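Local coordinates for protein cytochrome C2, ISO-2 (Rhodospirillum centenum, PDB 1JDL) that carries electrons through a covalently bound haem, serving in purple photosynthetic bacteria as electron donor to oxidized bacteriochlorophyll, at the protoporphyrin IX containing Fe site. Numbering follows the deposited sequence.

The protoporphyrin IX containing Fe site. Residues 14-15, 18-19, 29-31, 33, 39, 41-42, 47, 49-50, 53, 63, 71-72, 96-98, 100, 102, 115. With HEM (protoporphyrin IX containing Fe), chain B.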
loop_
_atom_site.group_PDB
_atom_site.type_symbol
_atom_site.label_atom_id
_atom_site.label_comp_id
_atom_site.label_asym_id
_atom_site.label_seq_id
_atom_site.Cartn_x
_atom_site.Cartn_y
_atom_site.Cartn_z
ATOM N N LYS A 14 -9.899 -2.851 9.381
ATOM C CA LYS A 14 -8.826 -2.056 9.973
ATOM C C LYS A 14 -8.257 -1.041 8.985
ATOM O O LYS A 14 -7.445 -0.194 9.361
ATOM C CB LYS A 14 -7.693 -2.962 10.458
ATOM C CG LYS A 14 -8.091 -3.911 11.580
ATOM C CD LYS A 14 -6.909 -4.756 12.014
ATOM C CE LYS A 14 -7.282 -5.668 13.172
ATOM N NZ LYS A 14 -6.099 -6.425 13.660
ATOM N N CYS A 15 -8.671 -1.139 7.723
ATOM C CA CYS A 15 -8.196 -0.220 6.690
ATOM C C CYS A 15 -9.278 0.763 6.283
ATOM O O CYS A 15 -8.976 1.842 5.774
ATOM C CB CYS A 15 -7.794 -0.968 5.413
ATOM S SG CYS A 15 -6.918 -2.509 5.608
ATOM N N CYS A 18 -9.602 4.746 6.413
ATOM C CA CYS A 18 -8.881 5.588 5.463
ATOM C C CYS A 18 -8.898 5.156 4.008
ATOM O O CYS A 18 -8.522 5.935 3.131
ATOM C CB CYS A 18 -7.426 5.699 5.898
ATOM S SG CYS A 18 -7.251 6.122 7.622
ATOM N N HIS A 19 -9.310 3.923 3.748
ATOM C CA HIS A 19 -9.330 3.405 2.384
ATOM C C HIS A 19 -10.670 2.822 1.985
ATOM O O HIS A 19 -11.433 2.352 2.825
ATOM C CB HIS A 19 -8.303 2.291 2.225
ATOM C CG HIS A 19 -6.885 2.743 2.325
ATOM N ND1 HIS A 19 -6.257 3.453 1.324
ATOM C CD2 HIS A 19 -5.948 2.522 3.276
ATOM C CE1 HIS A 19 -4.992 3.643 1.651
ATOM N NE2 HIS A 19 -4.778 3.086 2.830
ATOM N N VAL A 29 -8.779 9.674 3.429
ATOM C CA VAL A 29 -7.507 10.092 3.997
ATOM C C VAL A 29 -6.413 9.379 3.206
ATOM O O VAL A 29 -5.319 9.910 3.010
ATOM C CB VAL A 29 -7.412 9.713 5.491
ATOM C CG1 VAL A 29 -5.990 9.897 5.991
ATOM C CG2 VAL A 29 -8.372 10.583 6.301
ATOM N N GLY A 30 -6.733 8.169 2.752
ATOM C CA GLY A 30 -5.806 7.381 1.957
ATOM C C GLY A 30 -6.375 7.150 0.564
ATOM O O GLY A 30 -7.573 7.325 0.351
ATOM N N PRO A 31 -5.546 6.747 -0.411
ATOM C CA PRO A 31 -6.033 6.512 -1.774
ATOM C C PRO A 31 -6.910 5.277 -1.935
ATOM O O PRO A 31 -6.803 4.314 -1.169
ATOM C CB PRO A 31 -4.744 6.415 -2.587
ATOM C CG PRO A 31 -3.775 5.821 -1.606
ATOM C CD PRO A 31 -4.084 6.575 -0.333
ATOM N N LEU A 33 -8.142 1.791 -3.080
ATOM C CA LEU A 33 -7.302 0.624 -3.305
ATOM C C LEU A 33 -7.807 -0.327 -4.377
ATOM O O LEU A 33 -7.276 -1.426 -4.548
ATOM C CB LEU A 33 -7.073 -0.118 -1.984
ATOM C CG LEU A 33 -6.273 0.699 -0.960
ATOM C CD1 LEU A 33 -6.160 -0.088 0.341
ATOM C CD2 LEU A 33 -4.888 1.012 -1.515
ATOM N N ARG A 39 0.009 -2.008 -9.312
ATOM C CA ARG A 39 -0.076 -0.588 -9.655
ATOM C C ARG A 39 1.185 0.117 -9.154
ATOM O O ARG A 39 1.682 -0.197 -8.071
ATOM C CB ARG A 39 -1.314 0.038 -8.994
ATOM C CG ARG A 39 -1.602 1.487 -9.397
ATOM C CD ARG A 39 -2.945 1.974 -8.837
ATOM N NE ARG A 39 -2.881 2.368 -7.428
ATOM C CZ ARG A 39 -3.947 2.492 -6.638
ATOM N NH1 ARG A 39 -5.158 2.244 -7.119
ATOM N NH2 ARG A 39 -3.811 2.870 -5.373
ATOM N N ALA A 41 3.397 2.593 -7.265
ATOM C CA ALA A 41 3.110 3.331 -6.040
ATOM C C ALA A 41 2.977 4.823 -6.327
ATOM O O ALA A 41 3.691 5.366 -7.168
ATOM C CB ALA A 41 4.221 3.093 -5.002
ATOM N N GLY A 42 2.041 5.472 -5.640
ATOM C CA GLY A 42 1.843 6.904 -5.794
ATOM C C GLY A 42 1.243 7.404 -7.094
ATOM O O GLY A 42 1.578 8.503 -7.542
ATOM N N PHE A 47 -5.098 11.767 -5.846
ATOM C CA PHE A 47 -4.637 11.714 -4.467
ATOM C C PHE A 47 -3.307 12.437 -4.304
ATOM O O PHE A 47 -2.441 12.352 -5.173
ATOM C CB PHE A 47 -4.482 10.269 -3.997
ATOM C CG PHE A 47 -4.158 10.154 -2.540
ATOM C CD1 PHE A 47 -5.156 10.289 -1.579
ATOM C CD2 PHE A 47 -2.842 9.973 -2.123
ATOM C CE1 PHE A 47 -4.849 10.253 -0.218
ATOM C CE2 PHE A 47 -2.521 9.935 -0.768
ATOM C CZ PHE A 47 -3.523 10.076 0.189
ATOM N N TYR A 49 -0.048 12.396 -2.591
ATOM C CA TYR A 49 0.909 11.552 -1.892
ATOM C C TYR A 49 2.049 12.299 -1.220
ATOM O O TYR A 49 2.339 13.447 -1.550
ATOM C CB TYR A 49 1.525 10.571 -2.885
ATOM C CG TYR A 49 0.582 9.504 -3.374
ATOM C CD1 TYR A 49 0.404 8.324 -2.651
ATOM C CD2 TYR A 49 -0.114 9.661 -4.571
ATOM C CE1 TYR A 49 -0.443 7.316 -3.119
ATOM C CE2 TYR A 49 -0.962 8.667 -5.044
ATOM C CZ TYR A 49 -1.117 7.498 -4.320
ATOM O OH TYR A 49 -1.904 6.496 -4.825
ATOM N N SER A 50 2.703 11.622 -0.282
ATOM C CA SER A 50 3.863 12.184 0.395
ATOM C C SER A 50 4.985 12.105 -0.638
ATOM O O SER A 50 4.887 11.352 -1.611
ATOM C CB SER A 50 4.241 11.333 1.603
ATOM O OG SER A 50 4.619 10.031 1.184
ATOM N N ASN A 53 6.353 8.402 -0.813
ATOM C CA ASN A 53 5.515 7.408 -1.483
ATOM C C ASN A 53 5.603 7.653 -2.997
ATOM O O ASN A 53 5.689 6.714 -3.784
ATOM C CB ASN A 53 4.063 7.532 -1.008
ATOM C CG ASN A 53 3.204 6.346 -1.418
ATOM O OD1 ASN A 53 3.273 5.877 -2.550
ATOM N ND2 ASN A 53 2.379 5.869 -0.496
ATOM N N TRP A 63 2.952 -2.290 -6.544
ATOM C CA TRP A 63 2.374 -3.062 -5.456
ATOM C C TRP A 63 2.018 -4.509 -5.756
ATOM O O TRP A 63 0.840 -4.879 -5.832
ATOM C CB TRP A 63 1.160 -2.332 -4.880
ATOM C CG TRP A 63 1.545 -1.064 -4.176
ATOM C CD1 TRP A 63 1.151 0.202 -4.493
ATOM C CD2 TRP A 63 2.436 -0.943 -3.059
ATOM N NE1 TRP A 63 1.742 1.108 -3.645
ATOM C CE2 TRP A 63 2.535 0.434 -2.753
ATOM C CE3 TRP A 63 3.161 -1.863 -2.288
ATOM C CZ2 TRP A 63 3.334 0.917 -1.706
ATOM C CZ3 TRP A 63 3.959 -1.384 -1.243
ATOM C CH2 TRP A 63 4.036 -0.003 -0.965
ATOM N N TYR A 71 5.417 -4.565 3.121
ATOM C CA TYR A 71 5.188 -3.157 3.441
ATOM C C TYR A 71 4.343 -2.913 4.692
ATOM O O TYR A 71 4.686 -2.083 5.530
ATOM C CB TYR A 71 4.511 -2.507 2.229
ATOM C CG TYR A 71 3.806 -1.182 2.452
ATOM C CD1 TYR A 71 4.517 0.016 2.510
ATOM C CD2 TYR A 71 2.413 -1.126 2.520
ATOM C CE1 TYR A 71 3.855 1.246 2.615
ATOM C CE2 TYR A 71 1.742 0.088 2.634
ATOM C CZ TYR A 71 2.464 1.266 2.674
ATOM O OH TYR A 71 1.792 2.462 2.741
ATOM N N LEU A 72 3.244 -3.646 4.811
ATOM C CA LEU A 72 2.303 -3.465 5.916
ATOM C C LEU A 72 2.793 -3.462 7.366
ATOM O O LEU A 72 2.246 -2.734 8.193
ATOM C CB LEU A 72 1.143 -4.455 5.767
ATOM C CG LEU A 72 0.199 -4.152 4.596
ATOM C CD1 LEU A 72 -0.840 -5.248 4.477
ATOM C CD2 LEU A 72 -0.468 -2.794 4.797
ATOM N N THR A 96 6.120 8.606 5.324
ATOM C CA THR A 96 4.840 8.394 4.649
ATOM C C THR A 96 3.680 8.887 5.517
ATOM O O THR A 96 3.775 8.908 6.746
ATOM C CB THR A 96 4.607 6.890 4.324
ATOM O OG1 THR A 96 3.320 6.715 3.714
ATOM C CG2 THR A 96 4.653 6.060 5.596
ATOM N N LYS A 97 2.590 9.281 4.865
ATOM C CA LYS A 97 1.401 9.766 5.554
ATOM C C LYS A 97 0.602 8.635 6.187
ATOM O O LYS A 97 -0.311 8.891 6.978
ATOM C CB LYS A 97 0.493 10.529 4.586
ATOM C CG LYS A 97 1.062 11.837 4.069
ATOM C CD LYS A 97 0.074 12.515 3.128
ATOM C CE LYS A 97 0.632 13.814 2.576
ATOM N NZ LYS A 97 -0.358 14.509 1.714
ATOM N N MET A 98 0.918 7.391 5.832
ATOM C CA MET A 98 0.191 6.262 6.406
ATOM C C MET A 98 0.760 5.879 7.757
ATOM O O MET A 98 1.798 5.210 7.840
ATOM C CB MET A 98 0.225 5.044 5.483
ATOM C CG MET A 98 -0.574 3.859 6.041
ATOM S SD MET A 98 -0.878 2.575 4.818
ATOM C CE MET A 98 -0.689 1.117 5.817
ATOM N N PHE A 100 -0.098 3.701 10.229
ATOM C CA PHE A 100 -0.798 2.492 10.636
ATOM C C PHE A 100 0.084 1.312 10.259
ATOM O O PHE A 100 0.746 1.330 9.217
ATOM C CB PHE A 100 -2.160 2.389 9.927
ATOM C CG PHE A 100 -2.969 1.189 10.338
ATOM C CD1 PHE A 100 -2.851 -0.018 9.654
ATOM C CD2 PHE A 100 -3.832 1.260 11.428
ATOM C CE1 PHE A 100 -3.579 -1.138 10.047
ATOM C CE2 PHE A 100 -4.567 0.144 11.833
ATOM C CZ PHE A 100 -4.438 -1.058 11.138
ATOM N N LEU A 102 0.329 -3.188 10.353
ATOM C CA LEU A 102 -0.378 -4.455 10.474
ATOM C C LEU A 102 0.742 -5.490 10.567
ATOM O O LEU A 102 1.187 -6.030 9.559
ATOM C CB LEU A 102 -1.237 -4.715 9.230
ATOM C CG LEU A 102 -2.250 -5.865 9.281
ATOM C CD1 LEU A 102 -2.839 -6.079 7.892
ATOM C CD2 LEU A 102 -1.585 -7.147 9.755
ATOM N N LEU A 115 -7.646 -7.948 -1.320
ATOM C CA LEU A 115 -7.349 -6.881 -2.269
ATOM C C LEU A 115 -7.177 -7.405 -3.689
ATOM O O LEU A 115 -7.473 -6.700 -4.649
ATOM C CB LEU A 115 -6.080 -6.133 -1.852
ATOM C CG LEU A 115 -6.199 -5.276 -0.591
ATOM C CD1 LEU A 115 -4.832 -4.722 -0.209
ATOM C CD2 LEU A 115 -7.191 -4.151 -0.837
HETATM C CHA HEM B . -1.219 4.353 1.426
HETATM C CHB HEM B . -2.646 -0.184 2.222
HETATM C CHC HEM B . -4.623 1.196 6.409
HETATM C CHD HEM B . -3.674 5.768 5.334
HETATM C C1A HEM B . -1.386 2.973 1.304
HETATM C C2A HEM B . -0.797 2.169 0.259
HETATM C C3A HEM B . -1.202 0.893 0.500
HETATM C C4A HEM B . -2.041 0.926 1.674
HETATM C CMA HEM B . -0.810 -0.357 -0.274
HETATM C CAA HEM B . -0.023 2.709 -0.951
HETATM C CBA HEM B . -1.049 3.008 -2.044
HETATM C CGA HEM B . -0.462 3.679 -3.290
HETATM O O1A HEM B . 0.771 3.831 -3.389
HETATM O O2A HEM B . -1.252 4.050 -4.183
HETATM C C1B HEM B . -3.335 -0.186 3.426
HETATM C C2B HEM B . -3.913 -1.356 4.038
HETATM C C3B HEM B . -4.252 -0.978 5.307
HETATM C C4B HEM B . -4.133 0.429 5.364
HETATM C CMB HEM B . -4.105 -2.701 3.350
HETATM C CAB HEM B . -4.394 -1.742 6.485
HETATM C CBB HEM B . -4.171 -3.232 6.677
HETATM C C1C HEM B . -4.495 2.551 6.506
HETATM C C2C HEM B . -5.000 3.356 7.599
HETATM C C3C HEM B . -4.576 4.607 7.358
HETATM C C4C HEM B . -4.041 4.616 6.011
HETATM C CMC HEM B . -5.859 2.867 8.767
HETATM C CAC HEM B . -4.452 5.703 8.241
HETATM C CBC HEM B . -4.944 5.871 9.675
HETATM C C1D HEM B . -2.992 5.797 4.138
HETATM C C2D HEM B . -2.471 7.003 3.538
HETATM C C3D HEM B . -1.707 6.612 2.474
HETATM C C4D HEM B . -1.795 5.148 2.428
HETATM C CMD HEM B . -2.667 8.439 4.033
HETATM C CAD HEM B . -0.843 7.519 1.593
HETATM C CBD HEM B . 0.555 7.540 2.220
HETATM C CGD HEM B . 1.512 8.507 1.552
HETATM O O1D HEM B . 2.661 8.612 2.033
HETATM O O2D HEM B . 1.133 9.159 0.554
HETATM N NA HEM B . -2.132 2.204 2.181
HETATM N NB HEM B . -3.480 0.921 4.236
HETATM N NC HEM B . -3.885 3.332 5.540
HETATM N ND HEM B . -2.589 4.660 3.458
HETATM FE FE HEM B . -2.992 2.770 3.882
HETATM O O HOH W 1 -0.666 3.848 -6.678
#
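Loop backbone encloses most of the haem; Gly42 has a positive phi (71°), and its N-H points at propionate oxygen O1A, while helix 51-58 brings Asn53 beside the propionates, its backbone N donating to Ser50 OG. The CXXCH motif of a class I cytochrome c supplies Cys15 and Cys18, whose sulfurs attach covalently to the former vinyl groups at CAB and CAC, and the proximal ligand His19. His19 NE2 binds FE at 2.1 Å, and Met98 SD binds FE from the opposite face at 2.3 Å, the two nearly in line (172°). On the side of the ring away from the iron, His19 ND1 donates in its ring plane to Pro31 O (2.7 Å), fixing the imidazole's rotation and probably enriching its electron density; Leu33 CD1 lies over one imidazole face, toward the rim. Met98, with CG anti to the backbone N (chi1 -178°), bends at chi3 so that CE lies over the pyrrole B side. On one propionate, O2A takes Tyr49 OH (2.6 Å) and the guanidinium edge of Arg39 through NH2 (3.1 Å), a salt bridge, while O1A receives Gly42 N and, nearly in the indole plane, Trp63 NE1 (2.9 Å). The Tyr49 ring is sandwiched between Gly42 CA and Phe47 CD2; an alanine here, lacking ring and hydroxyl, would probably hold O2A less firmly and leave Gly42 and Phe47 less well packed. O1D of the other propionate is gripped by Ser50 OG, Thr96 OG1 (2.6 Å) and Lys97 N. Phe100 packs against the haem edge, its CG 3.7 Å from methyl CMC and its CE1 end beside CAB.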